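Chitin oligosaccharide binding protein NagB2 (Paenibacillus sp. FPU-7, PDB 7EHU) binds chitin oligosaccharides, such as N,N'-diacetylchitobiose and N,N',N''-triacetylchitotriose, and probably delivers them to a membrane transporter as an extracellular solute-binding protein. Local coordinates at residues A159-T164 against L177-A182; T186-G191 against A269-D274; T225-P230 against K420-Q425. All coordinates share one frame; numbering follows the deposited sequence. Where two conformers were deposited one is given.

Contact 1 of 3, residues A159-T164 against L177-A182; sequences ADAGIT and LEALKA
A161 and I163 meet A179 and L180 where the end of helix 155-160 rests against helix 170-182. The methyl of A161 is the main bump. It points at the helix and settles into a shallow hollow walled by A179 O, 3.7 Å from A161 CB, and by L180 CD2, 3.8 Å from the same CB, with A179 CB farther off. A179 answers in kind: its CB presses on the carbonyl of A161, at 3.5 Å from A161 O. I163 fills the next hollow. Its CG1 stands anti to the carbonyl carbon, and an extended chi2 (169°) carries CD1 on to 3.8 Å from L180 CG; the two side chains cross at about a right angle. L180 is thus touched on two branches, CD2 by A161 and CD1, more distantly, by I163. Between the two bumps the backbone turns at G162, the C-prime residue of a Schellman motif, in which I163 N bonds back to F158 O and G162 N to A159 O. F158 also touches both I163 and L180. The side-chain contacts are apolar, and the alanine methyls rest on carbonyl oxygens by van der Waals contact alone, so hydrocarbon fit and dispersion carry this small, partly buried patch.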
# COMPACT_ATOMS: atom_id res chain seq x y z
N ALA A 159 26.99 -0.23 -7.37
CA ALA A 159 28.32 -0.56 -7.89
C ALA A 159 29.26 0.65 -7.87
O ALA A 159 30.45 0.51 -7.55
CB ALA A 159 28.22 -1.13 -9.31
N ASP A 160 28.74 1.84 -8.18
CA ASP A 160 29.57 3.04 -8.11
C ASP A 160 30.17 3.21 -6.71
O ASP A 160 31.29 3.71 -6.57
CB ASP A 160 28.75 4.29 -8.44
CG ASP A 160 28.33 4.38 -9.90
OD1 ASP A 160 28.94 3.73 -10.77
OD2 ASP A 160 27.39 5.16 -10.19
N ALA A 161 29.44 2.81 -5.68
CA ALA A 161 29.87 2.94 -4.29
C ALA A 161 30.57 1.69 -3.78
O ALA A 161 30.85 1.61 -2.58
CB ALA A 161 28.67 3.27 -3.39
N GLY A 162 30.85 0.73 -4.65
CA GLY A 162 31.56 -0.46 -4.24
C GLY A 162 30.73 -1.55 -3.62
O GLY A 162 31.29 -2.49 -3.05
N ILE A 163 29.41 -1.46 -3.70
CA ILE A 163 28.50 -2.41 -3.07
C ILE A 163 28.11 -3.38 -4.17
O ILE A 163 27.49 -2.96 -5.16
CB ILE A 163 27.24 -1.69 -2.59
CG1 ILE A 163 27.58 -0.48 -1.75
CG2 ILE A 163 26.40 -2.67 -1.75
CD1 ILE A 163 26.36 0.41 -1.48
N THR A 164 28.42 -4.66 -4.00
CA THR A 164 28.31 -5.63 -5.08
C THR A 164 27.20 -6.65 -4.87
O THR A 164 27.03 -7.53 -5.73
CB THR A 164 29.65 -6.37 -5.26
OG1 THR A 164 29.98 -7.05 -4.04
CG2 THR A 164 30.77 -5.39 -5.61
N LEU A 177 24.77 2.15 3.12
CA LEU A 177 24.41 3.55 3.26
C LEU A 177 25.66 4.41 3.45
O LEU A 177 25.77 5.49 2.85
CB LEU A 177 23.47 3.73 4.45
CG LEU A 177 22.11 3.05 4.30
CD1 LEU A 177 21.31 3.14 5.59
CD2 LEU A 177 21.29 3.61 3.15
N GLU A 178 26.60 3.95 4.29
CA GLU A 178 27.85 4.67 4.52
C GLU A 178 28.60 4.89 3.21
O GLU A 178 29.10 5.98 2.93
CB GLU A 178 28.72 3.88 5.51
CG GLU A 178 28.35 4.05 6.98
CD GLU A 178 28.97 3.02 7.92
OE1 GLU A 178 29.88 2.27 7.49
OE2 GLU A 178 28.54 2.96 9.10
N ALA A 179 28.69 3.84 2.40
CA ALA A 179 29.45 3.91 1.15
C ALA A 179 28.78 4.83 0.14
O ALA A 179 29.46 5.57 -0.59
CB ALA A 179 29.62 2.51 0.57
N LEU A 180 27.45 4.78 0.07
CA LEU A 180 26.73 5.67 -0.84
C LEU A 180 26.91 7.12 -0.42
O LEU A 180 27.23 7.99 -1.24
CB LEU A 180 25.25 5.30 -0.86
CG LEU A 180 24.91 3.97 -1.53
CD1 LEU A 180 23.55 3.46 -1.07
CD2 LEU A 180 24.95 4.08 -3.06
N LYS A 181 26.75 7.40 0.88
CA LYS A 181 26.93 8.75 1.41
C LYS A 181 28.33 9.26 1.12
O LYS A 181 28.51 10.42 0.73
CB LYS A 181 26.64 8.74 2.91
CG LYS A 181 26.52 10.12 3.60
CD LYS A 181 25.36 10.96 3.06
CE LYS A 181 25.26 12.32 3.73
NZ LYS A 181 26.55 13.05 3.68
N ALA A 182 29.34 8.39 1.24
CA ALA A 182 30.73 8.81 1.03
C ALA A 182 30.98 9.21 -0.42
O ALA A 182 31.90 10.00 -0.69
CB ALA A 182 31.67 7.69 1.44

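Contact 2 of 3, residues T186-G191 against A269-D274; sequences TPIALG and AAMLFD
M271 and I188 are paired in parallel strands, and the M271 side chain lies against the neighbouring strand for most of its length. Its CB is 4.0 Å from P187 O. Chi1 of 68° sets CG between the backbone N and the carbonyl carbon, which brings CG to 3.3 Å from P187 O and beside I188 CG1. SD stays near that same I188 CG1, at 4.0 Å, and the bend at chi3 returns CE toward P187 O. M271 also packs on F173 and L177 of helix 170-182. Main-chain hydrogen bonds run from A270 N-H to T186 O and from A189 N-H to M271 O, the latter 2.9 Å with an N-H...O angle of 159°; that from M271 N to P187 O is weak. Further on, a water accepts the N-H of F273 and donates to A189 O, bridging the strands where they part. On the other face A189 CB packs between A269 CB and L272 CD1, the latter 3.8 Å away, against K263 and F264 of helix 257-265. A short, weakly bonded parallel strand beside a strand that continues antiparallel to 138-154, with helices on both faces, belongs to the alpha/beta core of a periplasmic-binding-protein-type lobe.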
# COMPACT_ATOMS: atom_id res chain seq x y z
N THR A 186 22.78 10.35 -2.85
CA THR A 186 21.66 10.36 -1.91
C THR A 186 21.20 8.92 -1.69
O THR A 186 20.78 8.26 -2.65
CB THR A 186 20.50 11.18 -2.48
OG1 THR A 186 20.95 12.50 -2.80
CG2 THR A 186 19.34 11.28 -1.48
N PRO A 187 21.30 8.38 -0.48
CA PRO A 187 21.07 6.93 -0.36
C PRO A 187 19.62 6.49 -0.55
O PRO A 187 19.38 5.55 -1.31
CB PRO A 187 21.63 6.58 1.03
CG PRO A 187 22.69 7.66 1.26
CD PRO A 187 21.99 8.90 0.72
N ILE A 188 18.67 7.16 0.11
CA ILE A 188 17.28 6.71 0.16
C ILE A 188 16.37 7.85 -0.30
O ILE A 188 16.31 8.90 0.35
CB ILE A 188 16.86 6.27 1.57
CG1 ILE A 188 17.77 5.18 2.13
CG2 ILE A 188 15.41 5.80 1.57
CD1 ILE A 188 17.61 4.91 3.61
N ALA A 189 15.68 7.64 -1.42
CA ALA A 189 14.62 8.55 -1.85
C ALA A 189 13.38 8.37 -0.98
O ALA A 189 13.04 7.25 -0.59
CB ALA A 189 14.26 8.26 -3.30
N LEU A 190 12.69 9.47 -0.70
CA LEU A 190 11.44 9.39 0.03
C LEU A 190 10.76 10.76 -0.13
O LEU A 190 11.37 11.80 0.13
CB LEU A 190 11.74 9.13 1.50
CG LEU A 190 10.62 8.45 2.31
CD1 LEU A 190 11.19 7.92 3.66
CD2 LEU A 190 9.31 9.09 2.41
N GLY A 191 9.51 10.76 -0.56
CA GLY A 191 8.69 11.96 -0.58
C GLY A 191 7.62 11.86 0.49
O GLY A 191 6.68 11.09 0.34
N ALA A 269 18.81 8.99 -6.44
CA ALA A 269 19.00 8.38 -5.13
C ALA A 269 19.14 6.89 -5.34
O ALA A 269 18.62 6.34 -6.31
CB ALA A 269 17.83 8.64 -4.19
N ALA A 270 19.82 6.21 -4.42
CA ALA A 270 20.22 4.83 -4.66
C ALA A 270 19.14 3.78 -4.38
O ALA A 270 19.23 2.67 -4.92
CB ALA A 270 21.45 4.49 -3.82
N MET A 271 18.15 4.08 -3.55
CA MET A 271 17.10 3.11 -3.25
C MET A 271 15.83 3.84 -2.86
O MET A 271 15.82 5.04 -2.61
CB MET A 271 17.53 2.12 -2.17
CG MET A 271 17.69 2.75 -0.80
SD MET A 271 18.58 1.71 0.39
CE MET A 271 20.25 2.26 0.06
N LEU A 272 14.75 3.07 -2.79
CA LEU A 272 13.41 3.59 -2.54
C LEU A 272 12.62 2.50 -1.84
O LEU A 272 12.50 1.40 -2.38
CB LEU A 272 12.73 3.93 -3.87
CG LEU A 272 11.29 4.42 -3.79
CD1 LEU A 272 11.25 5.90 -3.42
CD2 LEU A 272 10.57 4.22 -5.09
N PHE A 273 12.09 2.78 -0.65
CA PHE A 273 11.23 1.84 0.04
C PHE A 273 9.80 2.10 -0.39
O PHE A 273 9.28 3.21 -0.19
CB PHE A 273 11.39 1.95 1.57
CG PHE A 273 10.81 0.76 2.27
CD1 PHE A 273 11.57 -0.38 2.44
CD2 PHE A 273 9.49 0.74 2.68
CE1 PHE A 273 11.04 -1.51 3.03
CE2 PHE A 273 8.95 -0.41 3.25
CZ PHE A 273 9.71 -1.52 3.44
N ASP A 274 9.19 1.13 -1.06
CA ASP A 274 7.88 1.38 -1.64
C ASP A 274 7.15 0.07 -1.85
O ASP A 274 7.73 -1.02 -1.73
CB ASP A 274 8.03 2.13 -2.98
CG ASP A 274 6.90 3.12 -3.24
OD1 ASP A 274 5.75 2.87 -2.80
OD2 ASP A 274 7.15 4.08 -3.97
O HOH W 1 12.05 5.18 0.93

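Contact 3 of 3, residues T225-P230 against K420-Q425; sequences TKWTDP and KMQKVQ
W227 lies opposite Q422, their CA atoms 5.4 Å apart, where a type I turn from K226 to D229 abuts helix 414-430. Q422 reaches the loop with its amide: CG is anti to the backbone N (chi1 -167°), the chain bends at chi2, and OE1 takes the backbone N-H of W227 at 2.8 Å, the donor tilted 25° from the carbonyl plane. K226 lies across this amide, its CB 3.4 Å from Q422 OE1. Q422 NE2 bonds to D426 and to a water that donates to T225 O, so the amide is gripped at both ends. W227 has a second polar tie through its indole, from NE1 to Q425 OE1 at 3.0 Å, nearly straight at 169° and on a lone pair; ring and amide planes are almost coplanar. M421 CB lies over one face, offset toward the rim, in a CH-pi contact 3.9 Å from the centroid of the five-membered ring; SD adds a longer, oblique Met-aromatic contact to the six-membered ring. F220 stacks on W227. The indole thus joins apolar burial to a satisfied N-H; one glutamine holds the backbone N-H of W227 and the other its ring N-H.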
# COMPACT_ATOMS: atom_id res chain seq x y z
N THR A 225 0.15 -4.61 23.71
CA THR A 225 1.45 -4.01 23.47
C THR A 225 1.24 -2.51 23.40
O THR A 225 0.11 -2.02 23.29
CB THR A 225 2.03 -4.53 22.15
OG1 THR A 225 1.19 -4.07 21.08
CG2 THR A 225 2.11 -6.05 22.13
N LYS A 226 2.33 -1.75 23.47
CA LYS A 226 2.26 -0.30 23.45
C LYS A 226 3.30 0.27 22.50
O LYS A 226 4.39 -0.29 22.33
CB LYS A 226 2.52 0.28 24.85
CG LYS A 226 1.48 -0.09 25.88
CD LYS A 226 1.79 0.58 27.22
CE LYS A 226 1.08 -0.10 28.37
NZ LYS A 226 -0.39 0.08 28.28
N TRP A 227 2.97 1.44 21.95
CA TRP A 227 3.92 2.16 21.11
C TRP A 227 5.17 2.50 21.90
O TRP A 227 6.26 2.63 21.32
CB TRP A 227 3.26 3.44 20.59
CG TRP A 227 2.16 3.19 19.60
CD1 TRP A 227 0.83 3.07 19.86
CD2 TRP A 227 2.30 3.08 18.18
NE1 TRP A 227 0.13 2.88 18.70
CE2 TRP A 227 1.01 2.87 17.65
CE3 TRP A 227 3.39 3.11 17.30
CZ2 TRP A 227 0.78 2.72 16.29
CZ3 TRP A 227 3.15 2.95 15.95
CH2 TRP A 227 1.87 2.75 15.46
N THR A 228 5.04 2.65 23.23
CA THR A 228 6.15 2.99 24.10
C THR A 228 7.03 1.80 24.45
O THR A 228 8.04 1.98 25.14
CB THR A 228 5.61 3.61 25.40
OG1 THR A 228 4.60 2.75 25.92
CG2 THR A 228 5.03 5.01 25.17
N ASP A 229 6.68 0.59 24.03
CA ASP A 229 7.53 -0.56 24.30
C ASP A 229 8.93 -0.30 23.75
O ASP A 229 9.07 0.21 22.63
CB ASP A 229 6.92 -1.80 23.64
CG ASP A 229 5.68 -2.31 24.39
OD1 ASP A 229 5.00 -3.21 23.85
OD2 ASP A 229 5.41 -1.83 25.52
N PRO A 230 9.99 -0.62 24.51
CA PRO A 230 11.34 -0.26 24.06
C PRO A 230 11.69 -0.72 22.65
O PRO A 230 12.39 -0.01 21.93
CB PRO A 230 12.24 -0.93 25.11
CG PRO A 230 11.42 -0.93 26.34
CD PRO A 230 10.00 -1.19 25.87
N LYS A 420 3.23 10.27 22.48
CA LYS A 420 2.07 10.83 21.80
C LYS A 420 1.23 9.73 21.15
O LYS A 420 -0.00 9.75 21.23
CB LYS A 420 2.57 11.85 20.76
CG LYS A 420 1.53 12.57 19.91
CD LYS A 420 2.23 13.48 18.90
CE LYS A 420 1.30 14.04 17.83
NZ LYS A 420 2.03 14.53 16.59
N MET A 421 1.89 8.75 20.55
CA MET A 421 1.18 7.66 19.90
C MET A 421 0.41 6.82 20.90
O MET A 421 -0.73 6.43 20.65
CB MET A 421 2.15 6.80 19.12
CG MET A 421 2.66 7.39 17.83
SD MET A 421 1.34 8.04 16.74
CE MET A 421 0.32 6.68 16.53
N GLN A 422 1.01 6.53 22.05
CA GLN A 422 0.28 5.71 23.02
C GLN A 422 -0.89 6.49 23.63
O GLN A 422 -1.93 5.90 23.94
CB GLN A 422 1.20 5.18 24.11
CG GLN A 422 0.56 4.07 24.96
CD GLN A 422 0.04 2.92 24.11
OE1 GLN A 422 0.67 2.53 23.13
NE2 GLN A 422 -1.11 2.37 24.47
N LYS A 423 -0.76 7.81 23.76
CA LYS A 423 -1.88 8.62 24.24
C LYS A 423 -3.06 8.50 23.29
O LYS A 423 -4.19 8.25 23.72
CB LYS A 423 -1.43 10.07 24.41
CG LYS A 423 -2.48 10.99 25.02
CD LYS A 423 -1.95 12.42 25.18
CE LYS A 423 -3.07 13.47 25.14
NZ LYS A 423 -4.43 12.89 25.39
N VAL A 424 -2.82 8.66 21.98
CA VAL A 424 -3.92 8.54 21.02
C VAL A 424 -4.43 7.11 20.95
O VAL A 424 -5.64 6.88 20.80
CB VAL A 424 -3.60 9.13 19.63
CG1 VAL A 424 -3.23 10.62 19.74
CG2 VAL A 424 -2.50 8.35 18.90
N GLN A 425 -3.53 6.12 21.09
CA GLN A 425 -3.95 4.72 21.04
C GLN A 425 -4.87 4.39 22.21
O GLN A 425 -5.88 3.69 22.04
CB GLN A 425 -2.72 3.82 21.09
CG GLN A 425 -3.01 2.35 20.88
CD GLN A 425 -3.53 2.10 19.49
OE1 GLN A 425 -2.77 2.17 18.52
NE2 GLN A 425 -4.81 1.80 19.36
O HOH W 2 -1.91 -0.30 23.33

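How the contacts relate
From the N terminus, contact 1 closes first, a local loop joining the end of helix 155-160 to helix 170-182. That helix leads directly into strand 188-189, where contact 2 opens; it closes only at strand 271-275, after a long, largely helical excursion. Contacts 1 and 2 are in series yet touch, because L177 and L180 pack on P187, A270 and M271, laying helix 170-182 against the face of the sheet that carries I188 and M271. Contact 3 opens within that excursion, at 225-230, and closes near the C terminus on helix 414-430, so it crosses contact 2. It lies about 28 Å from contact 2, centre to centre, and ties the C-terminal helix to the loop between helices 214-219 and 230-244.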